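Local coordinates for protein STE5 (Saccharomyces cerevisiae, PDB 3FZE) that serves as a scaffold in yeast pheromone signalling, its minimal scaffold domain acting as co-catalyst when the kinase Ste7 phosphorylates the MAP kinase Fus3, at residues Q92-N100 against I127-F135; L146-N154 against D162-V173. One frame throughout, in Å; residues are numbered along the deposited sequence.

Contact 1: Q92-N100 against I127-F135; sequences QFSPIWLKN and ILFQDYRCF
Pro-95 points CG at the centre of one face of the Tyr-132 ring, 3.6 Å from the centroid and 7° off the normal, a CH-pi contact at the first turn of helix 95-102. The tip of the phenol is held in place where OH donates to Ile-127 O at 2.8 Å, reaching the carbonyl from above its plane, and Ile-23 and Ala-115 of the central strands also touch the side chain. With an alanine in place of Tyr-132, Pro-95 CG would probably lose its aromatic platform and Ile-127 O this donor, and the loop could shift against the helix. Phe-93 swings its ring toward the loop because CG stands opposite the backbone N (chi1 174°), and CD2 packs on Ile-127 CG2 at 3.8 Å. Gln-130 NE2 donates to Asn-63 OD1. On the other flank Cys-134 SG lies 3.6 Å from Ile-96 N, and Ile-96 CD1 meets Cys-134 CB. Phe-135 packs against the side of the helix, its CZ 3.9 Å from Lys-99 CB, with Leu-98 CD2 close by. Most direct contacts are van der Waals, some to backbone polar atoms, such as Pro-95 CG 3.0 Å from Asp-131 O; a polar link runs through a water that accepts from Ile-96 N and donates to Asp-131 OD1 at 2.7 Å. Ser-94, the N-cap, takes Trp-97 N on its OG. A helix start packed against the long loop between strands 111-117 and 145-150, on one face of the sheet, makes this part of one helical layer of the alpha/beta/alpha, vWA-like fold.

Contact 2: L146-N154 against D162-V173; sequences LKIKVGYLN and DELVEASSWTFV
The parallel pairing of strand 145-150 with the short edge strand 165-167 carries this contact, extended by the turn into helix 170-180. Lys-149 is the hub of the ladder: its N donates to Val-165 O at 2.7 Å, nearly straight at 169°, and its O accepts from Ala-167 N. Val-165 N to Lys-147 O and Gly-151 N to Ala-167 O continue the pattern at the two ends. On one face Ile-148 and Val-165 lie side by side, and Ile-148 CG2 reaches tip to tip toward Val-173 CG2 at 3.9 Å. Val-150 follows on the same face, its CG1 turned opposite the backbone N (chi1 171°) and placed over the five-membered ring of Trp-170, 4.1 Å from its centroid. In the vWA-like alpha/beta/alpha arrangement this is where the last strand of the sheet hands over to the C-terminal helix; Ser-169 is its N-cap, accepting from Phe-172 N, while Thr-5 of helix 2-14 touches Val-165 and Ala-167. The opposite face is more polar. Glu-166 crosses to the outgoing loop, where OE1 takes Leu-153 N at 2.8 Å, approached from above the carboxylate plane. The same OE1 lies at the edge of the Tyr-152 ring, and Ala-167 O stands over one face of that ring, toward its rim. Leu-153 CD1 packs on Leu-164 CD2 at 4.1 Å. The bent side chain of Lys-149 leads away from the edge strand, and NZ binds both Val-150 O and Gly-151 O. Water bridges Lys-147 N to Glu-163 O, while Lys-147 NZ stays 4.0 Å from Asp-162 OD1 and forms its salt bridge with Glu-145.

In the fold
Both contacts are partly buried and adjoin the same sheet, but contact 1 packs a helix start and loop over it whereas contact 2 builds its edge. Their chemistry follows: 92-100 against 127-135 relies on apolar and CH-pi packing with a bridging water, while 146-154 against 162-173 adds a ladder of backbone hydrogen bonds. Their centres are 19 Å apart, yet strand 145-150 joins them: Tyr-132 CD1 packs 3.5 Å from Lys-147 CE, and Leu-128 CD1 lies 3.7 Å from Lys-149 CB. The loop of contact 1 thus covers the lysine-bearing face of the strand, and the Val-173 side of contact 2 lies on the other face.

Contact 1: Q92-N100 against I127-F135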
loop_
_atom_site.group_PDB
_atom_site.type_symbol
_atom_site.label_atom_id
_atom_site.label_comp_id
_atom_site.label_asym_id
_atom_site.label_seq_id
_atom_site.Cartn_x
_atom_site.Cartn_y
_atom_site.Cartn_z
ATOM N N GLN A 92 -15.161 5.382 6.326
ATOM C CA GLN A 92 -14.161 4.583 7.038
ATOM C C GLN A 92 -13.666 3.418 6.185
ATOM O O GLN A 92 -14.448 2.744 5.517
ATOM C CB GLN A 92 -14.724 4.046 8.354
ATOM C CG GLN A 92 -14.738 5.087 9.468
ATOM C CD GLN A 92 -13.366 5.313 10.092
ATOM O OE1 GLN A 92 -12.815 4.427 10.766
ATOM N NE2 GLN A 92 -12.819 6.511 9.898
ATOM N N PHE A 93 -12.360 3.186 6.213
ATOM C CA PHE A 93 -11.775 2.075 5.479
ATOM C C PHE A 93 -11.916 0.721 6.185
ATOM O O PHE A 93 -11.788 0.620 7.400
ATOM C CB PHE A 93 -10.294 2.331 5.208
ATOM C CG PHE A 93 -9.604 1.158 4.589
ATOM C CD1 PHE A 93 -9.641 0.968 3.220
ATOM C CD2 PHE A 93 -8.964 0.216 5.382
ATOM C CE1 PHE A 93 -9.021 -0.125 2.641
ATOM C CE2 PHE A 93 -8.337 -0.885 4.802
ATOM C CZ PHE A 93 -8.376 -1.055 3.437
ATOM N N SER A 94 -12.153 -0.321 5.397
ATOM C CA SER A 94 -12.001 -1.697 5.857
ATOM C C SER A 94 -11.661 -2.539 4.641
ATOM O O SER A 94 -11.964 -2.151 3.509
ATOM C CB SER A 94 -13.280 -2.226 6.514
ATOM O OG SER A 94 -14.332 -2.351 5.568
ATOM N N PRO A 95 -11.010 -3.686 4.862
ATOM C CA PRO A 95 -10.713 -4.545 3.713
ATOM C C PRO A 95 -11.985 -4.976 2.977
ATOM O O PRO A 95 -12.004 -4.941 1.746
ATOM C CB PRO A 95 -10.007 -5.743 4.349
ATOM C CG PRO A 95 -9.332 -5.159 5.554
ATOM C CD PRO A 95 -10.298 -4.116 6.080
ATOM N N ILE A 96 -13.031 -5.364 3.707
ATOM C CA ILE A 96 -14.271 -5.756 3.045
ATOM C C ILE A 96 -14.881 -4.594 2.262
ATOM O O ILE A 96 -15.378 -4.788 1.154
ATOM C CB ILE A 96 -15.320 -6.354 4.020
ATOM C CG1 ILE A 96 -16.527 -6.871 3.232
ATOM C CG2 ILE A 96 -15.771 -5.329 5.039
ATOM C CD1 ILE A 96 -16.160 -7.838 2.134
ATOM N N TRP A 97 -14.839 -3.385 2.822
ATOM C CA TRP A 97 -15.303 -2.225 2.074
ATOM C C TRP A 97 -14.531 -2.129 0.758
ATOM O O TRP A 97 -15.116 -1.923 -0.304
ATOM C CB TRP A 97 -15.137 -0.915 2.858
ATOM C CG TRP A 97 -15.448 0.266 1.994
ATOM C CD1 TRP A 97 -16.677 0.824 1.776
ATOM C CD2 TRP A 97 -14.521 1.006 1.187
ATOM N NE1 TRP A 97 -16.569 1.871 0.890
ATOM C CE2 TRP A 97 -15.261 2.004 0.515
ATOM C CE3 TRP A 97 -13.143 0.924 0.969
ATOM C CZ2 TRP A 97 -14.663 2.916 -0.357
ATOM C CZ3 TRP A 97 -12.548 1.833 0.100
ATOM C CH2 TRP A 97 -13.314 2.810 -0.557
ATOM N N LEU A 98 -13.213 -2.276 0.838
ATOM C CA LEU A 98 -12.375 -2.173 -0.351
ATOM C C LEU A 98 -12.706 -3.265 -1.372
ATOM O O LEU A 98 -12.828 -2.982 -2.565
ATOM C CB LEU A 98 -10.889 -2.199 0.017
ATOM C CG LEU A 98 -9.910 -1.919 -1.129
ATOM C CD1 LEU A 98 -10.037 -0.472 -1.642
ATOM C CD2 LEU A 98 -8.474 -2.230 -0.691
ATOM N N LYS A 99 -12.851 -4.506 -0.914
ATOM C CA LYS A 99 -13.183 -5.592 -1.832
ATOM C C LYS A 99 -14.523 -5.346 -2.516
ATOM O O LYS A 99 -14.645 -5.503 -3.729
ATOM C CB LYS A 99 -13.178 -6.949 -1.122
ATOM C CG LYS A 99 -13.530 -8.124 -2.026
ATOM C CD LYS A 99 -15.016 -8.466 -1.970
ATOM C CE LYS A 99 -15.354 -9.625 -2.902
ATOM N NZ LYS A 99 -16.628 -10.306 -2.505
ATOM N N ASN A 100 -15.527 -4.955 -1.737
ATOM C CA ASN A 100 -16.851 -4.669 -2.297
ATOM C C ASN A 100 -16.840 -3.512 -3.302
ATOM O O ASN A 100 -17.589 -3.516 -4.289
ATOM C CB ASN A 100 -17.862 -4.399 -1.178
ATOM C CG ASN A 100 -18.273 -5.670 -0.449
ATOM O OD1 ASN A 100 -18.196 -6.768 -1.004
ATOM N ND2 ASN A 100 -18.700 -5.528 0.799
ATOM N N ILE A 127 -4.693 0.704 9.502
ATOM C CA ILE A 127 -5.104 -0.342 8.567
ATOM C C ILE A 127 -4.382 -1.674 8.829
ATOM O O ILE A 127 -4.803 -2.732 8.345
ATOM C CB ILE A 127 -4.904 0.091 7.085
ATOM C CG1 ILE A 127 -3.412 0.212 6.755
ATOM C CG2 ILE A 127 -5.635 1.404 6.807
ATOM C CD1 ILE A 127 -3.116 0.363 5.265
ATOM N N LEU A 128 -3.306 -1.629 9.607
ATOM C CA LEU A 128 -2.497 -2.823 9.826
ATOM C C LEU A 128 -3.148 -3.812 10.808
ATOM O O LEU A 128 -2.736 -4.971 10.887
ATOM C CB LEU A 128 -1.080 -2.441 10.281
ATOM C CG LEU A 128 -0.310 -1.454 9.397
ATOM C CD1 LEU A 128 1.009 -1.059 10.020
ATOM C CD2 LEU A 128 -0.070 -2.056 8.019
ATOM N N PHE A 129 -4.172 -3.366 11.530
ATOM C CA PHE A 129 -4.878 -4.232 12.480
ATOM C C PHE A 129 -6.091 -4.916 11.854
ATOM O O PHE A 129 -6.764 -5.714 12.505
ATOM C CB PHE A 129 -5.366 -3.428 13.697
ATOM C CG PHE A 129 -4.266 -2.958 14.599
ATOM C CD1 PHE A 129 -4.011 -3.602 15.794
ATOM C CD2 PHE A 129 -3.491 -1.868 14.255
ATOM C CE1 PHE A 129 -2.999 -3.168 16.627
ATOM C CE2 PHE A 129 -2.477 -1.434 15.082
ATOM C CZ PHE A 129 -2.230 -2.083 16.270
ATOM N N GLN A 130 -6.387 -4.592 10.603
ATOM C CA GLN A 130 -7.685 -4.952 10.040
ATOM C C GLN A 130 -7.642 -6.343 9.418
ATOM O O GLN A 130 -6.564 -6.893 9.213
ATOM C CB GLN A 130 -8.150 -3.873 9.054
ATOM C CG GLN A 130 -8.383 -2.526 9.742
ATOM C CD GLN A 130 -8.655 -1.381 8.780
ATOM O OE1 GLN A 130 -8.894 -1.599 7.590
ATOM N NE2 GLN A 130 -8.606 -0.143 9.292
ATOM N N ASP A 131 -8.808 -6.924 9.148
ATOM C CA ASP A 131 -8.841 -8.292 8.641
ATOM C C ASP A 131 -8.978 -8.341 7.121
ATOM O O ASP A 131 -10.001 -7.950 6.553
ATOM C CB ASP A 131 -9.904 -9.148 9.351
ATOM C CG ASP A 131 -11.321 -8.827 8.908
ATOM O OD1 ASP A 131 -11.577 -7.682 8.477
ATOM O OD2 ASP A 131 -12.183 -9.727 9.003
ATOM N N TYR A 132 -7.921 -8.815 6.478
ATOM C CA TYR A 132 -7.862 -8.880 5.024
ATOM C C TYR A 132 -8.447 -10.210 4.553
ATOM O O TYR A 132 -8.337 -10.599 3.391
ATOM C CB TYR A 132 -6.440 -8.595 4.550
ATOM C CG TYR A 132 -6.078 -7.141 4.828
ATOM C CD1 TYR A 132 -5.688 -6.733 6.100
ATOM C CD2 TYR A 132 -6.188 -6.168 3.841
ATOM C CE1 TYR A 132 -5.383 -5.402 6.373
ATOM C CE2 TYR A 132 -5.883 -4.837 4.105
ATOM C CZ TYR A 132 -5.485 -4.461 5.375
ATOM O OH TYR A 132 -5.179 -3.144 5.643
ATOM N N ARG A 133 -9.062 -10.879 5.526
ATOM C CA ARG A 133 -10.078 -11.911 5.349
ATOM C C ARG A 133 -10.599 -12.122 3.931
ATOM O O ARG A 133 -10.378 -13.165 3.322
ATOM C CB ARG A 133 -11.265 -11.604 6.265
ATOM N N CYS A 134 -11.312 -11.124 3.429
ATOM C CA CYS A 134 -12.126 -11.238 2.227
ATOM C C CYS A 134 -11.332 -11.399 0.938
ATOM O O CYS A 134 -11.894 -11.730 -0.104
ATOM C CB CYS A 134 -12.964 -9.977 2.108
ATOM S SG CYS A 134 -11.929 -8.511 2.334
ATOM N N PHE A 135 -10.035 -11.133 0.991
ATOM C CA PHE A 135 -9.212 -11.299 -0.193
ATOM C C PHE A 135 -8.765 -12.759 -0.326
ATOM O O PHE A 135 -7.712 -13.054 -0.884
ATOM C CB PHE A 135 -8.051 -10.299 -0.211
ATOM C CG PHE A 135 -8.500 -8.871 -0.377
ATOM C CD1 PHE A 135 -8.602 -8.030 0.718
ATOM C CD2 PHE A 135 -8.863 -8.385 -1.623
ATOM C CE1 PHE A 135 -9.037 -6.731 0.570
ATOM C CE2 PHE A 135 -9.296 -7.090 -1.777
ATOM C CZ PHE A 135 -9.388 -6.255 -0.680
HETATM O O HOH W 1 -12.854 -6.312 6.583
#

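Contact 2: L146-N154 against D162-V173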
loop_
_atom_site.group_PDB
_atom_site.type_symbol
_atom_site.label_atom_id
_atom_site.label_comp_id
_atom_site.label_asym_id
_atom_site.label_seq_id
_atom_site.Cartn_x
_atom_site.Cartn_y
_atom_site.Cartn_z
ATOM N N LEU A 146 0.550 -8.584 2.568
ATOM C CA LEU A 146 1.699 -8.001 3.251
ATOM C C LEU A 146 1.315 -6.755 4.052
ATOM O O LEU A 146 0.657 -5.859 3.539
ATOM C CB LEU A 146 2.785 -7.713 2.207
ATOM C CG LEU A 146 3.914 -6.710 2.385
ATOM C CD1 LEU A 146 4.992 -6.979 1.343
ATOM C CD2 LEU A 146 3.363 -5.315 2.231
ATOM N N LYS A 147 1.725 -6.714 5.316
ATOM C CA LYS A 147 1.395 -5.603 6.204
ATOM C C LYS A 147 2.674 -4.976 6.733
ATOM O O LYS A 147 3.454 -5.635 7.426
ATOM C CB LYS A 147 0.532 -6.087 7.366
ATOM C CG LYS A 147 -0.807 -6.658 6.940
ATOM C CD LYS A 147 -1.562 -7.232 8.127
ATOM C CE LYS A 147 -2.820 -7.951 7.676
ATOM N NZ LYS A 147 -3.445 -8.737 8.783
ATOM N N ILE A 148 2.892 -3.708 6.401
ATOM C CA ILE A 148 4.150 -3.049 6.731
ATOM C C ILE A 148 3.965 -1.730 7.471
ATOM O O ILE A 148 3.204 -0.853 7.050
ATOM C CB ILE A 148 5.024 -2.789 5.481
ATOM C CG1 ILE A 148 5.294 -4.090 4.718
ATOM C CG2 ILE A 148 6.340 -2.131 5.884
ATOM C CD1 ILE A 148 6.016 -3.873 3.387
ATOM N N LYS A 149 4.679 -1.599 8.579
ATOM C CA LYS A 149 4.648 -0.384 9.370
ATOM C C LYS A 149 5.906 0.427 9.083
ATOM O O LYS A 149 7.024 -0.037 9.312
ATOM C CB LYS A 149 4.552 -0.730 10.857
ATOM C CG LYS A 149 3.929 0.352 11.718
ATOM C CD LYS A 149 4.786 1.598 11.739
ATOM C CE LYS A 149 4.232 2.631 12.698
ATOM N NZ LYS A 149 5.172 3.768 12.816
ATOM N N VAL A 150 5.718 1.635 8.563
ATOM C CA VAL A 150 6.830 2.549 8.344
ATOM C C VAL A 150 7.084 3.352 9.623
ATOM O O VAL A 150 6.188 4.022 10.136
ATOM C CB VAL A 150 6.563 3.482 7.156
ATOM C CG1 VAL A 150 7.627 4.562 7.083
ATOM C CG2 VAL A 150 6.498 2.672 5.864
ATOM N N GLY A 151 8.302 3.258 10.141
ATOM C CA GLY A 151 8.650 3.852 11.421
ATOM C C GLY A 151 8.725 2.772 12.485
ATOM O O GLY A 151 7.721 2.136 12.805
ATOM N N TYR A 152 9.919 2.552 13.025
ATOM C CA TYR A 152 10.133 1.451 13.959
ATOM C C TYR A 152 9.354 1.628 15.255
ATOM O O TYR A 152 9.170 2.747 15.737
ATOM C CB TYR A 152 11.623 1.258 14.254
ATOM C CG TYR A 152 12.423 0.775 13.064
ATOM C CD1 TYR A 152 12.060 -0.381 12.381
ATOM C CD2 TYR A 152 13.552 1.463 12.633
ATOM C CE1 TYR A 152 12.790 -0.830 11.295
ATOM C CE2 TYR A 152 14.293 1.019 11.547
ATOM C CZ TYR A 152 13.906 -0.128 10.883
ATOM O OH TYR A 152 14.637 -0.575 9.803
ATOM N N LEU A 153 8.902 0.511 15.813
ATOM C CA LEU A 153 8.100 0.523 17.026
ATOM C C LEU A 153 8.902 0.011 18.211
ATOM O O LEU A 153 9.725 -0.894 18.070
ATOM C CB LEU A 153 6.862 -0.357 16.845
ATOM C CG LEU A 153 6.000 -0.084 15.612
ATOM C CD1 LEU A 153 5.029 -1.231 15.370
ATOM C CD2 LEU A 153 5.267 1.236 15.758
ATOM N N ASN A 154 8.660 0.598 19.378
ATOM C CA ASN A 154 9.202 0.071 20.624
ATOM C C ASN A 154 8.089 -0.555 21.457
ATOM O O ASN A 154 8.159 -0.598 22.685
ATOM C CB ASN A 154 9.949 1.150 21.413
ATOM C CG ASN A 154 9.091 2.367 21.701
ATOM O OD1 ASN A 154 7.922 2.424 21.321
ATOM N ND2 ASN A 154 9.672 3.351 22.378
ATOM N N ASP A 162 -0.478 -10.576 13.131
ATOM C CA ASP A 162 0.368 -11.737 12.878
ATOM C C ASP A 162 1.770 -11.355 12.402
ATOM O O ASP A 162 2.626 -10.960 13.194
ATOM C CB ASP A 162 -0.301 -12.671 11.864
ATOM C CG ASP A 162 -0.645 -11.973 10.557
ATOM O OD1 ASP A 162 -0.412 -10.751 10.443
ATOM O OD2 ASP A 162 -1.146 -12.653 9.637
ATOM N N GLU A 163 1.994 -11.481 11.100
ATOM C CA GLU A 163 3.296 -11.217 10.510
ATOM C C GLU A 163 3.463 -9.752 10.119
ATOM O O GLU A 163 3.654 -9.426 8.947
ATOM C CB GLU A 163 3.518 -12.134 9.307
ATOM C CG GLU A 163 3.791 -13.578 9.702
ATOM C CD GLU A 163 3.130 -14.577 8.776
ATOM O OE1 GLU A 163 2.021 -14.289 8.280
ATOM O OE2 GLU A 163 3.715 -15.658 8.552
ATOM N N LEU A 164 3.382 -8.875 11.115
ATOM C CA LEU A 164 3.657 -7.460 10.920
ATOM C C LEU A 164 5.122 -7.276 10.522
ATOM O O LEU A 164 6.001 -7.971 11.026
ATOM C CB LEU A 164 3.350 -6.680 12.205
ATOM C CG LEU A 164 3.734 -5.193 12.208
ATOM C CD1 LEU A 164 2.880 -4.403 11.223
ATOM C CD2 LEU A 164 3.612 -4.618 13.611
ATOM N N VAL A 165 5.378 -6.347 9.608
ATOM C CA VAL A 165 6.732 -6.064 9.161
ATOM C C VAL A 165 7.046 -4.594 9.389
ATOM O O VAL A 165 6.234 -3.732 9.061
ATOM C CB VAL A 165 6.901 -6.385 7.659
ATOM C CG1 VAL A 165 8.238 -5.869 7.147
ATOM C CG2 VAL A 165 6.773 -7.886 7.422
ATOM N N GLU A 166 8.217 -4.308 9.948
ATOM C CA GLU A 166 8.602 -2.922 10.223
ATOM C C GLU A 166 9.695 -2.433 9.286
ATOM O O GLU A 166 10.614 -3.175 8.944
ATOM C CB GLU A 166 9.044 -2.749 11.678
ATOM C CG GLU A 166 7.903 -2.774 12.683
ATOM C CD GLU A 166 8.390 -2.747 14.120
ATOM O OE1 GLU A 166 9.286 -1.934 14.436
ATOM O OE2 GLU A 166 7.874 -3.539 14.936
ATOM N N ALA A 167 9.600 -1.174 8.875
ATOM C CA ALA A 167 10.576 -0.612 7.954
ATOM C C ALA A 167 10.930 0.820 8.327
ATOM O O ALA A 167 10.143 1.516 8.966
ATOM C CB ALA A 167 10.052 -0.673 6.536
ATOM N N SER A 168 12.110 1.261 7.901
ATOM C CA SER A 168 12.644 2.549 8.326
ATOM C C SER A 168 11.991 3.746 7.637
ATOM O O SER A 168 11.811 4.799 8.250
ATOM C CB SER A 168 14.156 2.593 8.099
ATOM O OG SER A 168 14.452 2.486 6.722
ATOM N N SER A 169 11.650 3.593 6.364
ATOM C CA SER A 169 11.105 4.710 5.605
ATOM C C SER A 169 10.202 4.258 4.474
ATOM O O SER A 169 10.248 3.095 4.046
ATOM C CB SER A 169 12.235 5.584 5.042
ATOM O OG SER A 169 12.937 4.925 3.990
ATOM N N TRP A 170 9.393 5.191 3.980
ATOM C CA TRP A 170 8.618 4.974 2.763
ATOM C C TRP A 170 9.524 4.636 1.587
ATOM O O TRP A 170 9.194 3.793 0.750
ATOM C CB TRP A 170 7.787 6.221 2.427
ATOM C CG TRP A 170 6.641 6.446 3.374
ATOM C CD1 TRP A 170 6.603 7.332 4.418
ATOM C CD2 TRP A 170 5.378 5.767 3.382
ATOM N NE1 TRP A 170 5.398 7.251 5.065
ATOM C CE2 TRP A 170 4.628 6.297 4.457
ATOM C CE3 TRP A 170 4.803 4.766 2.586
ATOM C CZ2 TRP A 170 3.334 5.864 4.751
ATOM C CZ3 TRP A 170 3.518 4.336 2.886
ATOM C CH2 TRP A 170 2.801 4.884 3.958
ATOM N N THR A 171 10.666 5.303 1.519
ATOM C CA THR A 171 11.584 5.108 0.408
ATOM C C THR A 171 12.090 3.670 0.374
ATOM O O THR A 171 12.082 3.027 -0.678
ATOM C CB THR A 171 12.756 6.102 0.480
ATOM O OG1 THR A 171 12.266 7.427 0.231
ATOM C CG2 THR A 171 13.824 5.759 -0.557
ATOM N N PHE A 172 12.505 3.155 1.528
ATOM C CA PHE A 172 13.038 1.796 1.568
ATOM C C PHE A 172 11.986 0.766 1.182
ATOM O O PHE A 172 12.248 -0.118 0.368
ATOM C CB PHE A 172 13.625 1.446 2.941
ATOM C CG PHE A 172 14.123 0.035 3.020
ATOM C CD1 PHE A 172 15.398 -0.283 2.596
ATOM C CD2 PHE A 172 13.296 -0.981 3.470
ATOM C CE1 PHE A 172 15.854 -1.587 2.641
ATOM C CE2 PHE A 172 13.743 -2.287 3.514
ATOM C CZ PHE A 172 15.022 -2.587 3.097
ATOM N N VAL A 173 10.795 0.889 1.760
ATOM C CA VAL A 173 9.709 -0.040 1.467
ATOM C C VAL A 173 9.349 -0.030 -0.011
ATOM O O VAL A 173 9.273 -1.082 -0.659
ATOM C CB VAL A 173 8.443 0.304 2.274
ATOM C CG1 VAL A 173 7.261 -0.531 1.796
ATOM C CG2 VAL A 173 8.688 0.076 3.753
HETATM O O HOH W 2 1.905 -9.350 6.724
HETATM O O HOH W 3 13.937 -0.891 6.969
#